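Local coordinates for methylmalonate-semialdehyde dehydrogenase (Oceanimonas doudoroffii, PDB 4ZZ7), which probably catalyses the NAD- and coenzyme A-dependent oxidation of methylmalonate semialdehyde to propionyl-CoA, as a tetrameric member of the aldehyde dehydrogenase family, at residues A[159-171]-A[464-476]. Residues are numbered along the deposited sequence; the frame is centred on the assembly and turned at random.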
ATOM      1  N   LEU A 159      18.250 -12.682 -13.159  1.00 16.71           N
ATOM      2  CA  LEU A 159      16.821 -12.796 -12.827  1.00 16.34           C
ATOM      3  C   LEU A 159      16.372 -11.748 -11.805  1.00 16.20           C
ATOM      4  O   LEU A 159      15.194 -11.459 -11.648  1.00 16.35           O
ATOM      5  CB  LEU A 159      16.490 -14.202 -12.350  1.00 16.32           C
ATOM      6  CG  LEU A 159      16.594 -15.256 -13.460  1.00 16.63           C
ATOM      7  CD1 LEU A 159      16.629 -16.657 -12.839  1.00 16.43           C
ATOM      8  CD2 LEU A 159      15.498 -15.125 -14.537  1.00 16.36           C
ATOM      9  N   TRP A 160      17.318 -11.143 -11.121  1.00 16.29           N
ATOM     10  CA  TRP A 160      17.017  -9.952 -10.353  1.00 16.65           C
ATOM     11  C   TRP A 160      16.447  -8.849 -11.216  1.00 16.74           C
ATOM     12  O   TRP A 160      15.617  -8.068 -10.761  1.00 17.56           O
ATOM     13  CB  TRP A 160      18.278  -9.427  -9.660  1.00 16.70           C
ATOM     14  CG  TRP A 160      18.707 -10.233  -8.475  1.00 17.04           C
ATOM     15  CD1 TRP A 160      18.191 -11.422  -8.045  1.00 17.46           C
ATOM     16  CD2 TRP A 160      19.742  -9.895  -7.555  1.00 17.22           C
ATOM     17  NE1 TRP A 160      18.838 -11.839  -6.903  1.00 17.80           N
ATOM     18  CE2 TRP A 160      19.797 -10.921  -6.586  1.00 17.20           C
ATOM     19  CE3 TRP A 160      20.625  -8.823  -7.452  1.00 16.64           C
ATOM     20  CZ2 TRP A 160      20.688 -10.899  -5.540  1.00 17.12           C
ATOM     21  CZ3 TRP A 160      21.498  -8.801  -6.416  1.00 16.75           C
ATOM     22  CH2 TRP A 160      21.535  -9.832  -5.466  1.00 17.01           C
ATOM     23  N   MET A 161      16.905  -8.777 -12.457  1.00 16.73           N
ATOM     24  CA  MET A 161      16.720  -7.588 -13.273  1.00 16.65           C
ATOM     25  C   MET A 161      15.651  -7.717 -14.347  1.00 16.32           C
ATOM     26  O   MET A 161      14.642  -7.006 -14.316  1.00 16.06           O
ATOM     27  CB  MET A 161      18.058  -7.222 -13.924  1.00 17.12           C
ATOM     28  CG  MET A 161      19.169  -6.919 -12.928  1.00 17.19           C
ATOM     29  SD  MET A 161      20.712  -6.503 -13.763  1.00 18.10           S
ATOM     30  CE  MET A 161      21.879  -6.572 -12.396  1.00 17.51           C
ATOM     31  N   PHE A 162      15.878  -8.613 -15.300  1.00 16.01           N
ATOM     32  CA  PHE A 162      15.050  -8.633 -16.505  1.00 16.09           C
ATOM     33  C   PHE A 162      13.642  -9.217 -16.407  1.00 16.03           C
ATOM     34  O   PHE A 162      12.762  -8.777 -17.132  1.00 15.98           O
ATOM     35  CB  PHE A 162      15.804  -9.214 -17.702  1.00 16.29           C
ATOM     36  CG  PHE A 162      16.024 -10.693 -17.672  1.00 16.09           C
ATOM     37  CD1 PHE A 162      15.039 -11.563 -18.104  1.00 16.28           C
ATOM     38  CD2 PHE A 162      17.252 -11.206 -17.310  1.00 15.88           C
ATOM     39  CE1 PHE A 162      15.269 -12.927 -18.145  1.00 16.50           C
ATOM     40  CE2 PHE A 162      17.485 -12.561 -17.333  1.00 16.21           C
ATOM     41  CZ  PHE A 162      16.496 -13.427 -17.761  1.00 16.52           C
ATOM     42  N   PRO A 163      13.412 -10.208 -15.530  1.00 16.18           N
ATOM     43  CA  PRO A 163      12.012 -10.571 -15.338  1.00 15.81           C
ATOM     44  C   PRO A 163      11.184  -9.338 -14.981  1.00 15.26           C
ATOM     45  O   PRO A 163      10.247  -9.014 -15.688  1.00 14.15           O
ATOM     46  CB  PRO A 163      12.066 -11.584 -14.191  1.00 15.70           C
ATOM     47  CG  PRO A 163      13.391 -12.217 -14.356  1.00 16.25           C
ATOM     48  CD  PRO A 163      14.305 -11.093 -14.768  1.00 16.42           C
ATOM     49  N   MET A 164      11.589  -8.624 -13.940  1.00 15.66           N
ATOM     50  CA  MET A 164      10.774  -7.520 -13.423  1.00 15.79           C
ATOM     51  C   MET A 164      10.775  -6.357 -14.405  1.00 15.76           C
ATOM     52  O   MET A 164       9.740  -5.721 -14.609  1.00 16.78           O
ATOM     53  CB  MET A 164      11.259  -7.041 -12.044  1.00 15.68           C
ATOM     54  CG  MET A 164      10.457  -5.865 -11.466  1.00 15.50           C
ATOM     55  SD  MET A 164       8.704  -6.212 -11.216  1.00 15.44           S
ATOM     56  CE  MET A 164       8.834  -7.295  -9.806  1.00 15.91           C
ATOM     57  N   ALA A 165      11.926  -6.081 -15.012  1.00 14.89           N
ATOM     58  CA  ALA A 165      12.030  -4.980 -15.951  1.00 14.04           C
ATOM     59  C   ALA A 165      11.107  -5.210 -17.142  1.00 13.67           C
ATOM     60  O   ALA A 165      10.386  -4.296 -17.567  1.00 13.27           O
ATOM     61  CB  ALA A 165      13.467  -4.814 -16.400  1.00 14.15           C
ATOM     62  N   ILE A 166      11.111  -6.439 -17.658  1.00 13.51           N
ATOM     63  CA  ILE A 166      10.334  -6.775 -18.850  1.00 13.44           C
ATOM     64  C   ILE A 166       8.846  -6.708 -18.529  1.00 13.99           C
ATOM     65  O   ILE A 166       8.075  -6.043 -19.208  1.00 13.91           O
ATOM     66  CB  ILE A 166      10.715  -8.153 -19.410  1.00 12.96           C
ATOM     67  CG1 ILE A 166      12.070  -8.048 -20.117  1.00 13.05           C
ATOM     68  CG2 ILE A 166       9.674  -8.656 -20.391  1.00 12.68           C
ATOM     69  CD1 ILE A 166      12.749  -9.371 -20.388  1.00 13.15           C
ATOM     70  N   VAL A 167       8.448  -7.365 -17.457  1.00 14.73           N
ATOM     71  CA  VAL A 167       7.044  -7.406 -17.091  1.00 14.80           C
ATOM     72  C   VAL A 167       6.522  -5.994 -16.798  1.00 15.43           C
ATOM     73  O   VAL A 167       5.336  -5.736 -16.981  1.00 16.03           O
ATOM     74  CB  VAL A 167       6.813  -8.373 -15.909  1.00 14.79           C
ATOM     75  CG1 VAL A 167       6.915  -7.665 -14.551  1.00 14.94           C
ATOM     76  CG2 VAL A 167       5.480  -9.062 -16.054  1.00 15.10           C
ATOM     77  N   CYS A 168       7.405  -5.089 -16.354  1.00 15.51           N
ATOM     78  CA  CYS A 168       7.066  -3.662 -16.213  1.00 15.80           C
ATOM     79  C   CYS A 168       6.896  -2.806 -17.538  1.00 16.97           C
ATOM     80  O   CYS A 168       6.682  -1.563 -17.489  1.00 17.04           O
ATOM     81  CB  CYS A 168       8.085  -3.007 -15.298  1.00 15.39           C
ATOM     82  SG  CYS A 168       7.848  -3.490 -13.583  1.00 15.01           S
ATOM     83  N   GLY A 169       6.996  -3.466 -18.701  1.00 16.88           N
ATOM     84  CA  GLY A 169       6.777  -2.835 -19.991  1.00 15.89           C
ATOM     85  C   GLY A 169       8.037  -2.396 -20.711  1.00 15.81           C
ATOM     86  O   GLY A 169       7.933  -1.703 -21.714  1.00 15.58           O
ATOM     87  N   ASN A 170       9.220  -2.793 -20.232  1.00 15.79           N
ATOM     88  CA  ASN A 170      10.486  -2.393 -20.868  1.00 16.14           C
ATOM     89  C   ASN A 170      11.044  -3.441 -21.836  1.00 17.08           C
ATOM     90  O   ASN A 170      10.619  -4.595 -21.868  1.00 17.92           O
ATOM     91  CB  ASN A 170      11.553  -2.154 -19.805  1.00 15.79           C
ATOM     92  CG  ASN A 170      11.172  -1.088 -18.822  1.00 15.60           C
ATOM     93  OD1 ASN A 170      11.033   0.073 -19.191  1.00 15.63           O
ATOM     94  ND2 ASN A 170      11.022  -1.464 -17.554  1.00 15.60           N
ATOM     95  N   CYS A 171      12.038  -3.044 -22.605  1.00 17.30           N
ATOM     96  CA  CYS A 171      12.894  -4.004 -23.269  1.00 17.97           C
ATOM     97  C   CYS A 171      14.246  -3.972 -22.585  1.00 17.54           C
ATOM     98  O   CYS A 171      14.586  -2.983 -21.960  1.00 18.50           O
ATOM     99  CB  CYS A 171      13.008  -3.666 -24.745  1.00 19.09           C
ATOM    100  SG  CYS A 171      11.416  -3.774 -25.607  1.00 20.23           S
ATOM    101  N   HIS A 464      16.690  -0.237  -4.355  1.00 15.83           N
ATOM    102  CA  HIS A 464      17.450  -1.463  -4.238  1.00 15.74           C
ATOM    103  C   HIS A 464      17.083  -2.484  -5.283  1.00 15.41           C
ATOM    104  O   HIS A 464      16.237  -2.233  -6.113  1.00 15.10           O
ATOM    105  CB  HIS A 464      17.293  -1.962  -2.823  1.00 16.09           C
ATOM    106  CG  HIS A 464      17.902  -1.032  -1.831  1.00 17.09           C
ATOM    107  ND1 HIS A 464      18.083  -1.360  -0.505  1.00 18.38           N
ATOM    108  CD2 HIS A 464      18.411   0.215  -1.982  1.00 16.70           C
ATOM    109  CE1 HIS A 464      18.672  -0.355   0.116  1.00 17.31           C
ATOM    110  NE2 HIS A 464      18.875   0.613  -0.757  1.00 16.80           N
ATOM    111  N   ALA A 465      17.779  -3.614  -5.257  1.00 15.69           N
ATOM    112  CA  ALA A 465      17.630  -4.671  -6.255  1.00 15.44           C
ATOM    113  C   ALA A 465      16.412  -5.526  -5.987  1.00 15.39           C
ATOM    114  O   ALA A 465      16.062  -5.788  -4.825  1.00 14.72           O
ATOM    115  CB  ALA A 465      18.873  -5.549  -6.327  1.00 15.37           C
ATOM    116  N   TYR A 466      15.783  -5.903  -7.115  1.00 15.48           N
ATOM    117  CA  TYR A 466      14.607  -6.777  -7.246  1.00 14.89           C
ATOM    118  C   TYR A 466      13.476  -6.343  -6.352  1.00 14.93           C
ATOM    119  O   TYR A 466      13.535  -5.273  -5.802  1.00 15.34           O
ATOM    120  CB  TYR A 466      14.985  -8.288  -7.182  1.00 14.71           C
ATOM    121  CG  TYR A 466      15.524  -8.928  -5.904  1.00 14.00           C
ATOM    122  CD1 TYR A 466      14.662  -9.415  -4.952  1.00 13.97           C
ATOM    123  CD2 TYR A 466      16.876  -9.182  -5.733  1.00 13.41           C
ATOM    124  CE1 TYR A 466      15.126 -10.076  -3.822  1.00 13.79           C
ATOM    125  CE2 TYR A 466      17.343  -9.846  -4.615  1.00 13.41           C
ATOM    126  CZ  TYR A 466      16.459 -10.290  -3.651  1.00 13.35           C
ATOM    127  OH  TYR A 466      16.889 -10.942  -2.513  1.00 12.71           O
ATOM    128  N   GLY A 467      12.417  -7.125  -6.247  1.00 15.55           N
ATOM    129  CA  GLY A 467      11.352  -6.829  -5.282  1.00 15.52           C
ATOM    130  C   GLY A 467      10.561  -5.591  -5.627  1.00 15.40           C
ATOM    131  O   GLY A 467      10.483  -5.243  -6.804  1.00 14.57           O
ATOM    132  N   PRO A 468       9.992  -4.903  -4.598  1.00 15.87           N
ATOM    133  CA  PRO A 468       9.207  -3.682  -4.849  1.00 15.81           C
ATOM    134  C   PRO A 468       9.989  -2.501  -5.430  1.00 15.79           C
ATOM    135  O   PRO A 468       9.475  -1.762  -6.290  1.00 16.41           O
ATOM    136  CB  PRO A 468       8.707  -3.304  -3.465  1.00 15.84           C
ATOM    137  CG  PRO A 468       8.727  -4.590  -2.706  1.00 16.30           C
ATOM    138  CD  PRO A 468      10.006  -5.210  -3.152  1.00 16.08           C
ATOM    139  N   ASP A 469      11.215  -2.319  -4.969  1.00 14.96           N
ATOM    140  CA  ASP A 469      12.034  -1.240  -5.464  1.00 14.25           C
ATOM    141  C   ASP A 469      12.320  -1.366  -6.932  1.00 14.03           C
ATOM    142  O   ASP A 469      12.430  -0.349  -7.609  1.00 14.26           O
ATOM    143  CB  ASP A 469      13.317  -1.162  -4.677  1.00 14.29           C
ATOM    144  CG  ASP A 469      13.096  -0.587  -3.300  1.00 14.46           C
ATOM    145  OD1 ASP A 469      11.945  -0.462  -2.862  1.00 14.45           O
ATOM    146  OD2 ASP A 469      14.064  -0.215  -2.627  1.00 14.86           O
ATOM    147  N   ALA A 470      12.418  -2.594  -7.436  1.00 13.61           N
ATOM    148  CA  ALA A 470      12.662  -2.792  -8.865  1.00 13.44           C
ATOM    149  C   ALA A 470      11.466  -2.351  -9.690  1.00 12.97           C
ATOM    150  O   ALA A 470      11.600  -1.873 -10.806  1.00 12.87           O
ATOM    151  CB  ALA A 470      13.000  -4.233  -9.148  1.00 13.71           C
ATOM    152  N   VAL A 471      10.289  -2.478  -9.120  1.00 12.94           N
ATOM    153  CA  VAL A 471       9.097  -1.966  -9.776  1.00 13.17           C
ATOM    154  C   VAL A 471       9.240  -0.461  -9.974  1.00 13.85           C
ATOM    155  O   VAL A 471       8.951   0.068 -11.040  1.00 13.42           O
ATOM    156  CB  VAL A 471       7.813  -2.280  -8.982  1.00 12.63           C
ATOM    157  CG1 VAL A 471       6.624  -1.637  -9.672  1.00 12.51           C
ATOM    158  CG2 VAL A 471       7.595  -3.789  -8.881  1.00 12.32           C
ATOM    159  N   ARG A 472       9.725   0.206  -8.937  1.00 15.44           N
ATOM    160  CA  ARG A 472       9.944   1.654  -8.962  1.00 16.76           C
ATOM    161  C   ARG A 472      11.164   2.107  -9.760  1.00 16.66           C
ATOM    162  O   ARG A 472      11.182   3.236 -10.303  1.00 16.53           O
ATOM    163  CB  ARG A 472      10.014   2.202  -7.540  1.00 17.75           C
ATOM    164  CG  ARG A 472       8.694   2.052  -6.822  1.00 19.50           C
ATOM    165  CD  ARG A 472       7.569   2.875  -7.448  1.00 21.42           C
ATOM    166  NE  ARG A 472       7.662   4.264  -6.995  1.00 24.75           N
ATOM    167  CZ  ARG A 472       8.174   5.285  -7.694  1.00 28.80           C
ATOM    168  NH1 ARG A 472       8.658   5.139  -8.951  1.00 32.99           N
ATOM    169  NH2 ARG A 472       8.198   6.486  -7.134  1.00 28.11           N
ATOM    170  N   PHE A 473      12.175   1.247  -9.819  1.00 16.73           N
ATOM    171  CA  PHE A 473      13.362   1.561 -10.592  1.00 16.73           C
ATOM    172  C   PHE A 473      13.122   1.356 -12.061  1.00 16.44           C
ATOM    173  O   PHE A 473      13.627   2.136 -12.866  1.00 16.55           O
ATOM    174  CB  PHE A 473      14.555   0.732 -10.174  1.00 17.09           C
ATOM    175  CG  PHE A 473      15.804   1.102 -10.917  1.00 17.54           C
ATOM    176  CD1 PHE A 473      16.508   2.250 -10.581  1.00 17.66           C
ATOM    177  CD2 PHE A 473      16.253   0.330 -11.973  1.00 17.75           C
ATOM    178  CE1 PHE A 473      17.653   2.601 -11.263  1.00 17.81           C
ATOM    179  CE2 PHE A 473      17.395   0.681 -12.673  1.00 17.81           C
ATOM    180  CZ  PHE A 473      18.094   1.813 -12.316  1.00 17.97           C
ATOM    181  N   TYR A 474      12.363   0.310 -12.399  1.00 15.78           N
ATOM    182  CA  TYR A 474      12.060  -0.002 -13.794  1.00 15.14           C
ATOM    183  C   TYR A 474      10.835   0.729 -14.327  1.00 14.61           C
ATOM    184  O   TYR A 474      10.394   0.449 -15.433  1.00 14.38           O
ATOM    185  CB  TYR A 474      11.939  -1.521 -14.009  1.00 14.64           C
ATOM    186  CG  TYR A 474      13.218  -2.260 -13.732  1.00 14.24           C
ATOM    187  CD1 TYR A 474      14.416  -1.782 -14.189  1.00 14.30           C
ATOM    188  CD2 TYR A 474      13.225  -3.459 -13.032  1.00 13.95           C
ATOM    189  CE1 TYR A 474      15.591  -2.450 -13.935  1.00 14.41           C
ATOM    190  CE2 TYR A 474      14.395  -4.136 -12.782  1.00 13.80           C
ATOM    191  CZ  TYR A 474      15.578  -3.612 -13.241  1.00 14.24           C
ATOM    192  OH  TYR A 474      16.794  -4.211 -13.031  1.00 15.04           O
ATOM    193  N   THR A 475      10.291   1.669 -13.568  1.00 14.34           N
ATOM    194  CA  THR A 475       9.245   2.541 -14.119  1.00 14.88           C
ATOM    195  C   THR A 475       9.471   4.009 -13.812  1.00 14.83           C
ATOM    196  O   THR A 475      10.327   4.355 -12.981  1.00 15.37           O
ATOM    197  CB  THR A 475       7.859   2.189 -13.562  1.00 14.79           C
ATOM    198  OG1 THR A 475       7.834   2.463 -12.154  1.00 14.74           O
ATOM    199  CG2 THR A 475       7.506   0.728 -13.874  1.00 14.67           C
ATOM    200  N   LYS A 476       8.682   4.860 -14.476  1.00 14.51           N
ATOM    201  CA  LYS A 476       8.661   6.299 -14.160  1.00 14.52           C
ATOM    202  C   LYS A 476       7.263   6.794 -13.791  1.00 13.92           C
ATOM    203  O   LYS A 476       6.259   6.432 -14.412  1.00 13.18           O
ATOM    204  CB  LYS A 476       9.287   7.158 -15.259  1.00 14.69           C
ATOM    205  CG  LYS A 476       8.961   6.718 -16.651  1.00 15.15           C
ATOM    206  CD  LYS A 476       9.670   7.590 -17.650  1.00 15.96           C
ATOM    207  CE  LYS A 476       9.270   7.186 -19.069  1.00 16.65           C
ATOM    208  NZ  LYS A 476       9.820   8.107 -20.109  1.00 16.93           N
TER
HETATM  209  O   HOH W   1      18.164 -12.828  -3.801  1.00  9.92           O
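Ala165 sets its CB squarely over one face of the Tyr474 ring, a CH-pi contact 3.6 Å from CB to the ring centroid; a methyl is small enough to let the flat ring lie against helix 159-167. Met164 CG meets the same ring at its edge. With CG anti to the backbone N (chi1 179°) and bends beyond it, Met164 turns SD toward Val471 CG2, 3.5 Å away, its flexible thioether fitting beside the branched valine. At the other end, Tyr466 brings CD2 and CE2 over one face of the Trp160 indole, the phenol inclined at 49° to the five-membered ring. Helix 156-167 follows strand 144-148, the first in chain order of the parallel sheet of the Rossmann-type NAD-binding domain. Trp160 is broad enough to meet Tyr466, Ala465 CB and the cofactor together; replacing the indole by an alanine here would probably leave the Tyr466 ring without its partner and open a gap beside the NAD. Among polar contacts, Asn170 helps close the Schellman motif at Gly169, its N bonding back to Ala165 O. Its amide NH2 serves two carbonyls: ND2 gives a nearly straight bond to Tyr474 O (2.9 Å), directed at a lone pair within the carbonyl plane, and a more bent one to Ala165 O. The tyrosine hydroxyls reach further, Tyr474 OH to Ser224, Tyr466 OH to Pro446 O and a water.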